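Long-range contacts in putative iron-regulated protein A (Parabacteroides distasonis ATCC 8503, PDB 4ECG), which is of unknown function but binds calcium ions and belongs to the imelysin-like family, whose members are thought to be linked to iron uptake or peptidase activity: residues V36-D41 / A209-K213; L104-L108 / D187-L191; T150-L155 / E173-L177; N297-G301 / M330-I334; A340-I344 / H357-A361. All coordinates share one frame; numbering follows the deposited sequence.

Contact 1 (V36-D41 / A209-K213); sequences VATFVD and AEAMK
Lys213 runs across the carboxylate of Asp41 at about a right angle, the two forming a salt bridge. The model places NZ of Lys213 2.5 Å from OD1 of Asp41, a doubtfully short length. The lysine chain is bent at its last two torsions (chi3 -70°, chi4 -142°), which curls the ammonium back to the acid, while Glu210 on the same helix gives it a second, long ionic partner. Nearer its root, CG of Lys213 rests 4.1 Å from CA of Ala37, whose small side chain allows the backbones to approach closely there. Here helix 29-68 packs on helix 208-214, the axes of segments 36-41 and 209-213 coming within 9.5 Å and running antiparallel at 165°. On the buried side the short, rigid Val40 divides its branches: CG1 meets CB of Ala209, and CG2 lies 4.0 Å from CB of Met212. The selenium of Met212, a selenomethionine, meets the Phe39 ring obliquely, SE being 4.3 Å from CE2, a Met-aromatic contact. The methyl CE of Met212 turns to CG1 of Val36 at 4.2 Å. Met232 of helix 225-233 touches both Phe39 and Met212, and a bound calcium ion lies about 10 Å from the Met212 side chain.

Contact 2 (L104-L108 / D187-L191); sequences LDPSL and DTQDL
The hydroxyl of Ser107 stands trans to its own backbone N (chi1 -173°), while the carboxylate of Asp187 is swung to lie opposite its carbonyl carbon, beside its backbone N; these rotations bring the hydroxyl within bonding distance of the carboxylate. Ser107 OG donates to OD2 of Asp187 over 2.6 Å, coming in on the syn side but 31° out of the carboxylate plane. A water backs up the bond, donating to OD2 of Asp187 at 2.8 Å and to the backbone O of Ser107 at 2.7 Å. Two arginines complete the polar cluster: Arg183 NE makes a salt bridge with the other oxygen, OD1, and Arg146 NH2 bonds to Ser107 OG. The buried acid is therefore held at both oxygens. The short helix 104-109, whose last residue Asp109 binds calcium together with Glu92, packs here against the long helix 171-196; segments 104-108 and 187-191 run nearly antiparallel at 160°, their axes 10.5 Å apart. Leucines flank the acid. CD1 of Leu104 rides over the backbone of the long helix, 3.7 Å from O of Asp187, and also reaches CB of Leu191 at 4.0 Å. Leu108 and Asp187 lie alongside each other, pointing opposite ways, CG of Leu108 3.7 Å from CB of Asp187, with CD2 near the hydroxyl of Thr188, which is bonded to O of Met184. Trp88 covers both Leu108 and Leu191.

Contact 3 (T150-L155 / E173-L177); sequences TAEKML and ELEYL
Met154, a selenomethionine, is the bump of this contact, and Glu173, Tyr176 and Leu177 line the hollow it enters. Its chain runs straight out (chi3 174°), long enough to reach across to the other helix. The methyl CE ends over one face of the Tyr176 ring, 3.7 Å from the ring centroid and 16° off its normal, a CH-pi contact. Behind it SE lies 3.9 Å from CB of Leu177, and CG of Met154 passes OE2 of Glu173 at 3.8 Å as the two chains lie side by side. The reverse fit is made by Leu177, which spreads its branches over helix 147-155: CD1 meets CB of Ala151 at 4.0 Å, a flat spot that accepts a bulky leucine, and CD2 meets CD2 of Leu155 at 3.8 Å. Beside the methionine, CG2 of Thr150 touches CE1 of Tyr176 at 3.8 Å. Segments 150-155 and 173-177 run at 138° to each other, with the small two-stranded sheet of 156-161 in the link between their helices. The contact is largely apolar, without hydrogen bonds between the segments. Polar ends find partners outside it: Tyr176 OH with Leu145 O, and Glu173 OE2 with Arg162, which also binds Met154 O, so the buried acid has a compensating charge.

Contact 4 (N297-G301 / M330-I334); sequences NAYFG and MVVQI
The hydroxyl of Tyr299 is held by a hydrogen bond to OD1 of Asp327, and CB of Met330 packs against it, 3.6 Å from the Tyr299 OH. This is side-chain packing between two helices of the mainly helical fold, the C-terminal turn of helix 284-300 and the middle of helix 324-343. The backbones stay far apart, the nearest CA atoms, of Tyr299 and Val331, being 9.1 Å from each other, which is why large aromatic residues suit the gap. Met330, a selenomethionine, folds back at chi2 (-73°) and puts its methyl CE over one face of the Tyr299 ring. Ile334 reaches out through CD1 to both rings, 3.8 Å from CD2 of Tyr299 and 4.3 Å from CE2 of Phe300. The two rings also meet each other: CD2 of Tyr299 stands 3.8 Å above the plane of Phe300, toward its rim. Helix 355-377 packs on helix 324-343, with Leu368 touching Met330 and Ile334. Val331, crossing Phe300 at about a right angle, meets the ring edge close to its plane, CG2 of Val331 lying 4.0 Å from CZ of Phe300.

Contact 5 (A340-I344 / H357-A361); sequences AINAI and HINTA
Ile344 contributes the most buried surface, followed by His357, and the alanines Ala340 and Ala361 come next. Ile344 has CG1 opposite its carbonyl carbon (chi1 -62°), which turns the longer branch toward the second helix: CD1 comes to 3.7 Å from CB of Ala361. The other branch, CG2, meets CG1 of Ile358 at 4.2 Å, so both arms of the isoleucine pack on hydrocarbon, which suits a bulky apolar side chain in a buried place. At the exposed end His357 lays its imidazole against the end of segment 340-344, with O of Ala343 over one face, 3.3 Å above the ring plane and toward the rim. ND1 of His357 is near that oxygen, but the angle is too poor for a hydrogen bond; ND1 is bonded instead to OD2 of Asp354, which should help fix the rotation of the ring. At the other end the helices are drawn together by residues with little bulk. The CA atoms of Ala340 and Ala361 are only 4.7 Å apart, and CB of Ala340 touches CA of Ala361 at 3.6 Å. Between the two ends a water donates to O of Ala340 and to O of His357, each at 2.7 Å, bridging the backbones. Outside the pair, Ile358 packs on Ile251 and Val255 of helix 239-259, while Ile344 packs on Leu285 of helix 284-300. Two consecutive helices, 324-343 and 355-377, joined by a short link and running antiparallel with alanines at their closest approach, form a typical alpha-hairpin.

Overall arrangement
Starting near the N terminus, helix 29-68 meets helix 208-214 in contact 1, which closes the longest loop. Within that loop lies contact 2, which brings helix 104-109 onto helix 171-196; contact 3, tying helix 147-155 to an earlier part of that same long helix, sits inside contact 2 in turn. None of the loops cross. Contacts 4 and 5 follow in series, each closing a short loop and sharing helix 324-343: contact 4 joins it to helix 284-300, contact 5 to helix 355-377. Contact 1 also touches contact 4, where CG2 of Thr38 packs 3.4 Å from O of Gly301. Contact 3 lies farthest from contact 4, their centres about 37 Å apart.

Contact 1 (V36-D41 / A209-K213)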
# COMPACT_ATOMS: atom_id res chain seq x y z
N VAL A 36 0.35 -20.56 -4.37
CA VAL A 36 -0.35 -19.94 -3.23
C VAL A 36 0.46 -20.11 -1.94
O VAL A 36 0.62 -19.16 -1.19
CB VAL A 36 -1.77 -20.57 -3.07
CG1 VAL A 36 -2.45 -20.05 -1.82
CG2 VAL A 36 -2.61 -20.36 -4.32
N ALA A 37 0.97 -21.31 -1.70
CA ALA A 37 1.85 -21.54 -0.54
C ALA A 37 3.05 -20.59 -0.57
O ALA A 37 3.31 -19.89 0.39
CB ALA A 37 2.29 -23.02 -0.42
N THR A 38 3.74 -20.51 -1.69
CA THR A 38 4.93 -19.66 -1.77
C THR A 38 4.55 -18.17 -1.64
O THR A 38 5.29 -17.37 -1.06
CB THR A 38 5.58 -19.81 -3.14
OG1 THR A 38 5.96 -21.19 -3.37
CG2 THR A 38 6.75 -18.86 -3.29
N PHE A 39 3.40 -17.79 -2.19
CA PHE A 39 2.92 -16.43 -1.99
C PHE A 39 2.76 -16.12 -0.49
O PHE A 39 3.29 -15.12 -0.01
CB PHE A 39 1.58 -16.15 -2.74
CG PHE A 39 0.92 -14.90 -2.26
CD1 PHE A 39 1.40 -13.67 -2.65
CD2 PHE A 39 -0.11 -14.96 -1.35
CE1 PHE A 39 0.84 -12.50 -2.16
CE2 PHE A 39 -0.68 -13.81 -0.86
CZ PHE A 39 -0.19 -12.57 -1.26
N VAL A 40 2.04 -16.99 0.24
CA VAL A 40 1.75 -16.80 1.66
C VAL A 40 3.03 -16.80 2.49
O VAL A 40 3.16 -15.96 3.38
CB VAL A 40 0.77 -17.84 2.24
CG1 VAL A 40 0.64 -17.70 3.76
CG2 VAL A 40 -0.60 -17.72 1.56
N ASP A 41 3.98 -17.70 2.20
CA ASP A 41 5.17 -17.89 3.07
C ASP A 41 6.36 -17.00 2.68
O ASP A 41 7.17 -16.65 3.53
CB ASP A 41 5.61 -19.37 3.08
CG ASP A 41 4.59 -20.32 3.77
OD1 ASP A 41 3.85 -19.89 4.69
OD2 ASP A 41 4.56 -21.53 3.41
N ALA A 209 -3.48 -17.09 6.71
CA ALA A 209 -2.45 -17.77 5.94
C ALA A 209 -2.85 -19.22 5.74
O ALA A 209 -2.68 -19.78 4.65
CB ALA A 209 -1.07 -17.68 6.60
N GLU A 210 -3.35 -19.84 6.80
CA GLU A 210 -3.71 -21.24 6.74
C GLU A 210 -4.94 -21.44 5.86
O GLU A 210 -4.97 -22.34 5.02
CB GLU A 210 -3.93 -21.82 8.14
CG GLU A 210 -2.64 -22.01 8.96
CD GLU A 210 -1.58 -22.92 8.29
OE1 GLU A 210 -1.93 -24.01 7.73
OE2 GLU A 210 -0.37 -22.52 8.33
N ALA A 211 -5.96 -20.59 6.01
CA ALA A 211 -7.15 -20.71 5.17
C ALA A 211 -6.74 -20.55 3.72
O ALA A 211 -7.22 -21.30 2.84
CB ALA A 211 -8.17 -19.68 5.54
N MSE A 212 -5.82 -19.60 3.43
CA MSE A 212 -5.34 -19.52 2.04
C MSE A 212 -4.55 -20.76 1.60
O MSE A 212 -4.77 -21.24 0.46
CB MSE A 212 -4.59 -18.23 1.73
CG MSE A 212 -5.36 -17.30 0.75
SE MSE A 212 -4.18 -16.01 0.14
CE MSE A 212 -4.45 -16.32 -1.71
N LYS A 213 -3.66 -21.30 2.44
CA LYS A 213 -2.89 -22.49 2.02
C LYS A 213 -3.82 -23.70 1.83
O LYS A 213 -3.67 -24.42 0.87
CB LYS A 213 -1.68 -22.76 2.94
CG LYS A 213 -0.56 -21.71 2.72
CD LYS A 213 0.79 -22.00 3.38
CE LYS A 213 0.73 -21.88 4.89
NZ LYS A 213 1.96 -21.27 5.42

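Contact 2 (L104-L108 / D187-L191)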
# COMPACT_ATOMS: atom_id res chain seq x y z
N LEU A 104 -8.34 -2.65 8.50
CA LEU A 104 -7.08 -2.09 8.93
C LEU A 104 -6.47 -1.14 7.89
O LEU A 104 -5.75 -0.24 8.26
CB LEU A 104 -6.13 -3.18 9.38
CG LEU A 104 -6.59 -4.09 10.52
CD1 LEU A 104 -5.62 -5.26 10.60
CD2 LEU A 104 -6.73 -3.40 11.87
N ASP A 105 -6.78 -1.29 6.62
CA ASP A 105 -6.31 -0.33 5.58
C ASP A 105 -6.80 1.10 5.92
O ASP A 105 -6.00 2.01 6.10
CB ASP A 105 -6.80 -0.83 4.19
CG ASP A 105 -6.45 0.12 3.03
OD1 ASP A 105 -5.46 0.88 3.08
OD2 ASP A 105 -7.16 0.06 2.00
N PRO A 106 -8.12 1.31 6.10
CA PRO A 106 -8.45 2.68 6.49
C PRO A 106 -8.04 3.07 7.90
O PRO A 106 -7.79 4.24 8.17
CB PRO A 106 -9.99 2.71 6.32
CG PRO A 106 -10.40 1.30 6.45
CD PRO A 106 -9.32 0.59 5.68
N SER A 107 -7.95 2.12 8.82
CA SER A 107 -7.55 2.48 10.16
C SER A 107 -6.11 3.01 10.16
O SER A 107 -5.80 3.95 10.85
CB SER A 107 -7.72 1.31 11.12
OG SER A 107 -7.49 1.72 12.46
N LEU A 108 -5.27 2.39 9.36
CA LEU A 108 -3.83 2.67 9.30
C LEU A 108 -3.51 3.85 8.40
O LEU A 108 -2.46 4.45 8.58
CB LEU A 108 -3.10 1.45 8.72
CG LEU A 108 -2.63 0.39 9.70
CD1 LEU A 108 -2.33 -0.88 8.93
CD2 LEU A 108 -1.41 0.91 10.49
N ASP A 187 -2.58 -1.89 15.10
CA ASP A 187 -3.21 -2.31 13.84
C ASP A 187 -2.25 -3.25 13.11
O ASP A 187 -2.65 -4.29 12.62
CB ASP A 187 -3.61 -1.11 12.95
CG ASP A 187 -4.84 -0.31 13.48
OD1 ASP A 187 -5.59 -0.84 14.35
OD2 ASP A 187 -5.09 0.86 12.99
N THR A 188 -0.96 -2.92 13.12
CA THR A 188 0.09 -3.75 12.51
C THR A 188 0.24 -5.11 13.18
O THR A 188 0.36 -6.11 12.51
CB THR A 188 1.46 -2.99 12.45
OG1 THR A 188 1.26 -1.70 11.84
CG2 THR A 188 2.47 -3.78 11.60
N GLN A 189 0.24 -5.13 14.51
CA GLN A 189 0.16 -6.38 15.24
C GLN A 189 -1.06 -7.16 14.79
O GLN A 189 -0.94 -8.35 14.55
CB GLN A 189 0.12 -6.18 16.77
CG GLN A 189 1.48 -5.77 17.33
CD GLN A 189 1.42 -5.12 18.71
OE1 GLN A 189 0.33 -4.83 19.22
NE2 GLN A 189 2.61 -4.88 19.31
N ASP A 190 -2.23 -6.51 14.68
CA ASP A 190 -3.43 -7.25 14.33
C ASP A 190 -3.30 -7.84 12.92
O ASP A 190 -3.68 -8.97 12.68
CB ASP A 190 -4.71 -6.42 14.54
CG ASP A 190 -5.05 -6.19 16.04
OD1 ASP A 190 -4.51 -6.93 16.87
OD2 ASP A 190 -5.81 -5.27 16.40
N LEU A 191 -2.68 -7.10 12.02
CA LEU A 191 -2.51 -7.51 10.63
C LEU A 191 -1.66 -8.76 10.54
O LEU A 191 -2.02 -9.72 9.85
CB LEU A 191 -1.84 -6.35 9.84
CG LEU A 191 -1.72 -6.42 8.33
CD1 LEU A 191 -3.04 -6.88 7.69
CD2 LEU A 191 -1.27 -5.04 7.79
O HOH W 1 -3.82 3.32 12.54

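Contact 3 (T150-L155 / E173-L177)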
# COMPACT_ATOMS: atom_id res chain seq x y z
N THR A 150 -1.67 11.27 9.79
CA THR A 150 -1.82 12.21 10.89
C THR A 150 -0.43 12.34 11.56
O THR A 150 0.01 13.44 11.85
CB THR A 150 -2.93 11.80 11.90
OG1 THR A 150 -4.19 11.79 11.23
CG2 THR A 150 -3.01 12.77 13.08
N ALA A 151 0.24 11.22 11.81
CA ALA A 151 1.63 11.19 12.31
C ALA A 151 2.54 12.02 11.35
O ALA A 151 3.26 12.89 11.78
CB ALA A 151 2.12 9.73 12.45
N GLU A 152 2.39 11.82 10.05
CA GLU A 152 3.18 12.48 9.01
C GLU A 152 3.06 13.97 9.13
O GLU A 152 4.06 14.70 9.06
CB GLU A 152 2.67 12.06 7.62
CG GLU A 152 3.58 12.40 6.44
CD GLU A 152 2.91 12.32 5.07
OE1 GLU A 152 1.67 12.03 4.96
OE2 GLU A 152 3.66 12.59 4.12
N LYS A 153 1.81 14.41 9.30
CA LYS A 153 1.48 15.82 9.28
C LYS A 153 2.14 16.51 10.46
O LYS A 153 2.52 17.65 10.33
CB LYS A 153 -0.04 16.10 9.33
CG LYS A 153 -0.36 17.55 8.91
CD LYS A 153 -1.86 17.91 8.95
CE LYS A 153 -2.17 19.35 8.49
NZ LYS A 153 -1.67 20.41 9.42
N MSE A 154 2.30 15.79 11.57
CA MSE A 154 2.93 16.29 12.78
C MSE A 154 4.46 16.12 12.80
O MSE A 154 5.11 16.82 13.55
CB MSE A 154 2.34 15.58 14.01
CG MSE A 154 0.85 15.77 14.19
SE MSE A 154 0.05 14.63 15.58
CE MSE A 154 -1.69 15.45 15.49
N LEU A 155 5.01 15.20 12.02
CA LEU A 155 6.46 14.95 12.04
C LEU A 155 7.26 15.75 10.98
O LEU A 155 8.46 15.99 11.13
CB LEU A 155 6.72 13.46 11.81
CG LEU A 155 6.37 12.54 12.95
CD1 LEU A 155 6.50 11.09 12.48
CD2 LEU A 155 7.24 12.81 14.18
N GLU A 173 -0.68 18.02 21.16
CA GLU A 173 -0.36 17.47 19.87
C GLU A 173 0.67 16.37 20.02
O GLU A 173 0.63 15.43 19.27
CB GLU A 173 0.17 18.59 19.01
CG GLU A 173 0.50 18.23 17.59
CD GLU A 173 1.04 19.42 16.82
OE1 GLU A 173 1.21 20.50 17.43
OE2 GLU A 173 1.24 19.27 15.59
N LEU A 174 1.55 16.47 21.02
CA LEU A 174 2.53 15.43 21.31
C LEU A 174 1.83 14.18 21.82
O LEU A 174 2.14 13.06 21.39
CB LEU A 174 3.56 15.89 22.35
CG LEU A 174 4.61 16.85 21.74
CD1 LEU A 174 5.29 17.62 22.86
CD2 LEU A 174 5.64 16.14 20.85
N GLU A 175 0.91 14.35 22.74
CA GLU A 175 0.17 13.20 23.20
C GLU A 175 -0.66 12.57 22.03
O GLU A 175 -0.80 11.34 21.91
CB GLU A 175 -0.70 13.60 24.40
CG GLU A 175 -1.41 12.41 25.01
CD GLU A 175 -0.47 11.33 25.62
OE1 GLU A 175 0.70 11.70 26.03
OE2 GLU A 175 -0.93 10.13 25.70
N TYR A 176 -1.15 13.43 21.13
CA TYR A 176 -1.92 12.98 19.98
C TYR A 176 -1.02 12.06 19.14
O TYR A 176 -1.36 10.93 18.89
CB TYR A 176 -2.43 14.23 19.24
CG TYR A 176 -3.55 14.04 18.23
CD1 TYR A 176 -3.72 12.84 17.50
CD2 TYR A 176 -4.42 15.08 17.95
CE1 TYR A 176 -4.69 12.71 16.53
CE2 TYR A 176 -5.41 14.92 17.00
CZ TYR A 176 -5.55 13.74 16.31
OH TYR A 176 -6.59 13.64 15.41
N LEU A 177 0.17 12.55 18.80
CA LEU A 177 1.20 11.81 18.06
C LEU A 177 1.50 10.45 18.70
O LEU A 177 1.67 9.45 17.99
CB LEU A 177 2.48 12.64 17.94
CG LEU A 177 3.71 11.99 17.25
CD1 LEU A 177 3.35 11.53 15.81
CD2 LEU A 177 4.99 12.88 17.28

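Contact 4 (N297-G301 / M330-I334)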
# COMPACT_ATOMS: atom_id res chain seq x y z
N ASN A 297 6.70 -8.52 -6.58
CA ASN A 297 6.97 -9.54 -5.57
C ASN A 297 6.00 -10.66 -5.68
O ASN A 297 6.40 -11.82 -5.59
CB ASN A 297 6.86 -8.92 -4.17
CG ASN A 297 8.01 -7.97 -3.84
OD1 ASN A 297 9.04 -7.85 -4.59
ND2 ASN A 297 7.86 -7.28 -2.70
N ALA A 298 4.72 -10.30 -5.81
CA ALA A 298 3.62 -11.27 -5.92
C ALA A 298 3.79 -12.17 -7.15
O ALA A 298 3.52 -13.36 -7.05
CB ALA A 298 2.25 -10.57 -6.03
N TYR A 299 4.19 -11.59 -8.29
CA TYR A 299 4.19 -12.28 -9.56
C TYR A 299 5.38 -13.23 -9.62
O TYR A 299 5.29 -14.31 -10.21
CB TYR A 299 4.28 -11.25 -10.72
CG TYR A 299 4.14 -11.81 -12.13
CD1 TYR A 299 2.95 -12.30 -12.57
CD2 TYR A 299 5.23 -11.84 -13.02
CE1 TYR A 299 2.83 -12.84 -13.83
CE2 TYR A 299 5.11 -12.37 -14.30
CZ TYR A 299 3.90 -12.85 -14.69
OH TYR A 299 3.71 -13.40 -15.96
N PHE A 300 6.52 -12.79 -9.07
CA PHE A 300 7.75 -13.58 -9.12
C PHE A 300 7.92 -14.42 -7.86
O PHE A 300 8.84 -15.18 -7.76
CB PHE A 300 8.99 -12.67 -9.35
CG PHE A 300 9.01 -12.00 -10.70
CD1 PHE A 300 9.10 -12.73 -11.85
CD2 PHE A 300 8.87 -10.64 -10.82
CE1 PHE A 300 9.09 -12.12 -13.11
CE2 PHE A 300 8.88 -10.01 -12.05
CZ PHE A 300 8.98 -10.76 -13.21
N GLY A 301 7.04 -14.28 -6.88
CA GLY A 301 7.02 -15.23 -5.77
C GLY A 301 8.07 -15.06 -4.69
O GLY A 301 8.42 -16.03 -4.05
N MSE A 330 4.33 -9.24 -19.51
CA MSE A 330 4.16 -8.91 -18.11
C MSE A 330 5.45 -8.56 -17.42
O MSE A 330 5.49 -7.62 -16.61
CB MSE A 330 3.55 -10.07 -17.32
CG MSE A 330 2.02 -10.23 -17.48
SE MSE A 330 0.98 -8.90 -16.59
CE MSE A 330 1.98 -8.65 -14.96
N VAL A 331 6.50 -9.33 -17.72
CA VAL A 331 7.83 -9.00 -17.22
C VAL A 331 8.19 -7.56 -17.64
O VAL A 331 8.53 -6.75 -16.80
CB VAL A 331 8.88 -10.05 -17.72
CG1 VAL A 331 10.31 -9.57 -17.43
CG2 VAL A 331 8.57 -11.41 -17.09
N VAL A 332 8.07 -7.25 -18.94
CA VAL A 332 8.38 -5.93 -19.49
C VAL A 332 7.50 -4.87 -18.80
O VAL A 332 7.98 -3.83 -18.37
CB VAL A 332 8.20 -5.91 -21.05
CG1 VAL A 332 8.03 -4.49 -21.61
CG2 VAL A 332 9.37 -6.65 -21.77
N GLN A 333 6.23 -5.15 -18.62
CA GLN A 333 5.29 -4.15 -18.18
C GLN A 333 5.46 -3.78 -16.72
O GLN A 333 5.26 -2.61 -16.37
CB GLN A 333 3.84 -4.61 -18.43
CG GLN A 333 2.82 -3.50 -18.40
CD GLN A 333 3.04 -2.44 -19.47
OE1 GLN A 333 3.28 -2.75 -20.62
NE2 GLN A 333 2.91 -1.17 -19.07
N ILE A 334 5.77 -4.74 -15.85
CA ILE A 334 6.02 -4.43 -14.41
C ILE A 334 7.18 -3.41 -14.35
O ILE A 334 7.09 -2.33 -13.76
CB ILE A 334 6.31 -5.71 -13.56
CG1 ILE A 334 5.01 -6.55 -13.42
CG2 ILE A 334 6.86 -5.35 -12.19
CD1 ILE A 334 5.21 -8.04 -13.15

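Contact 5 (A340-I344 / H357-A361)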
# COMPACT_ATOMS: atom_id res chain seq x y z
N ALA A 340 8.53 4.21 -15.20
CA ALA A 340 7.73 5.40 -15.53
C ALA A 340 7.40 6.18 -14.24
O ALA A 340 7.51 7.37 -14.21
CB ALA A 340 6.46 5.01 -16.26
N ILE A 341 7.07 5.48 -13.18
CA ILE A 341 6.81 6.14 -11.92
C ILE A 341 8.07 6.86 -11.48
O ILE A 341 7.98 8.04 -11.21
CB ILE A 341 6.27 5.21 -10.82
CG1 ILE A 341 4.88 4.68 -11.19
CG2 ILE A 341 6.25 5.96 -9.50
CD1 ILE A 341 4.37 3.45 -10.45
N ASN A 342 9.24 6.18 -11.49
CA ASN A 342 10.53 6.77 -11.08
C ASN A 342 10.99 7.98 -11.93
O ASN A 342 11.75 8.80 -11.45
CB ASN A 342 11.66 5.72 -11.08
CG ASN A 342 11.54 4.67 -9.98
OD1 ASN A 342 10.84 4.85 -9.00
ND2 ASN A 342 12.23 3.54 -10.17
N ALA A 343 10.56 8.07 -13.17
CA ALA A 343 10.97 9.15 -14.06
C ALA A 343 10.17 10.43 -13.79
O ALA A 343 10.58 11.52 -14.24
CB ALA A 343 10.86 8.73 -15.55
N ILE A 344 9.03 10.32 -13.10
CA ILE A 344 8.25 11.53 -12.71
C ILE A 344 9.09 12.41 -11.82
O ILE A 344 9.83 11.93 -10.94
CB ILE A 344 6.88 11.26 -12.01
CG1 ILE A 344 5.94 10.48 -12.97
CG2 ILE A 344 6.21 12.57 -11.60
CD1 ILE A 344 4.80 9.77 -12.32
N HIS A 357 5.92 12.66 -18.61
CA HIS A 357 6.26 11.58 -17.67
C HIS A 357 5.05 11.02 -16.95
O HIS A 357 4.96 9.80 -16.74
CB HIS A 357 7.23 12.06 -16.62
CG HIS A 357 8.60 12.41 -17.15
ND1 HIS A 357 9.35 13.41 -16.62
CD2 HIS A 357 9.36 11.83 -18.16
CE1 HIS A 357 10.51 13.46 -17.26
NE2 HIS A 357 10.51 12.50 -18.21
N ILE A 358 4.13 11.90 -16.53
CA ILE A 358 2.90 11.47 -15.78
C ILE A 358 2.04 10.54 -16.70
O ILE A 358 1.67 9.44 -16.32
CB ILE A 358 2.09 12.67 -15.23
CG1 ILE A 358 2.84 13.30 -14.06
CG2 ILE A 358 0.68 12.23 -14.80
CD1 ILE A 358 2.43 14.72 -13.65
N ASN A 359 1.89 10.93 -17.96
CA ASN A 359 1.11 10.15 -18.91
C ASN A 359 1.69 8.81 -19.22
O ASN A 359 0.94 7.85 -19.27
CB ASN A 359 0.84 10.92 -20.22
CG ASN A 359 -0.15 12.09 -20.03
OD1 ASN A 359 -0.78 12.18 -18.97
ND2 ASN A 359 -0.24 13.01 -21.01
N THR A 360 3.00 8.73 -19.42
CA THR A 360 3.67 7.42 -19.62
C THR A 360 3.38 6.54 -18.39
O THR A 360 3.15 5.33 -18.50
CB THR A 360 5.19 7.64 -19.81
OG1 THR A 360 5.37 8.57 -20.89
CG2 THR A 360 6.00 6.33 -20.08
N ALA A 361 3.37 7.17 -17.22
CA ALA A 361 3.19 6.46 -15.96
C ALA A 361 1.76 5.96 -15.87
O ALA A 361 1.52 4.79 -15.63
CB ALA A 361 3.55 7.37 -14.79
O HOH W 2 7.33 8.61 -16.55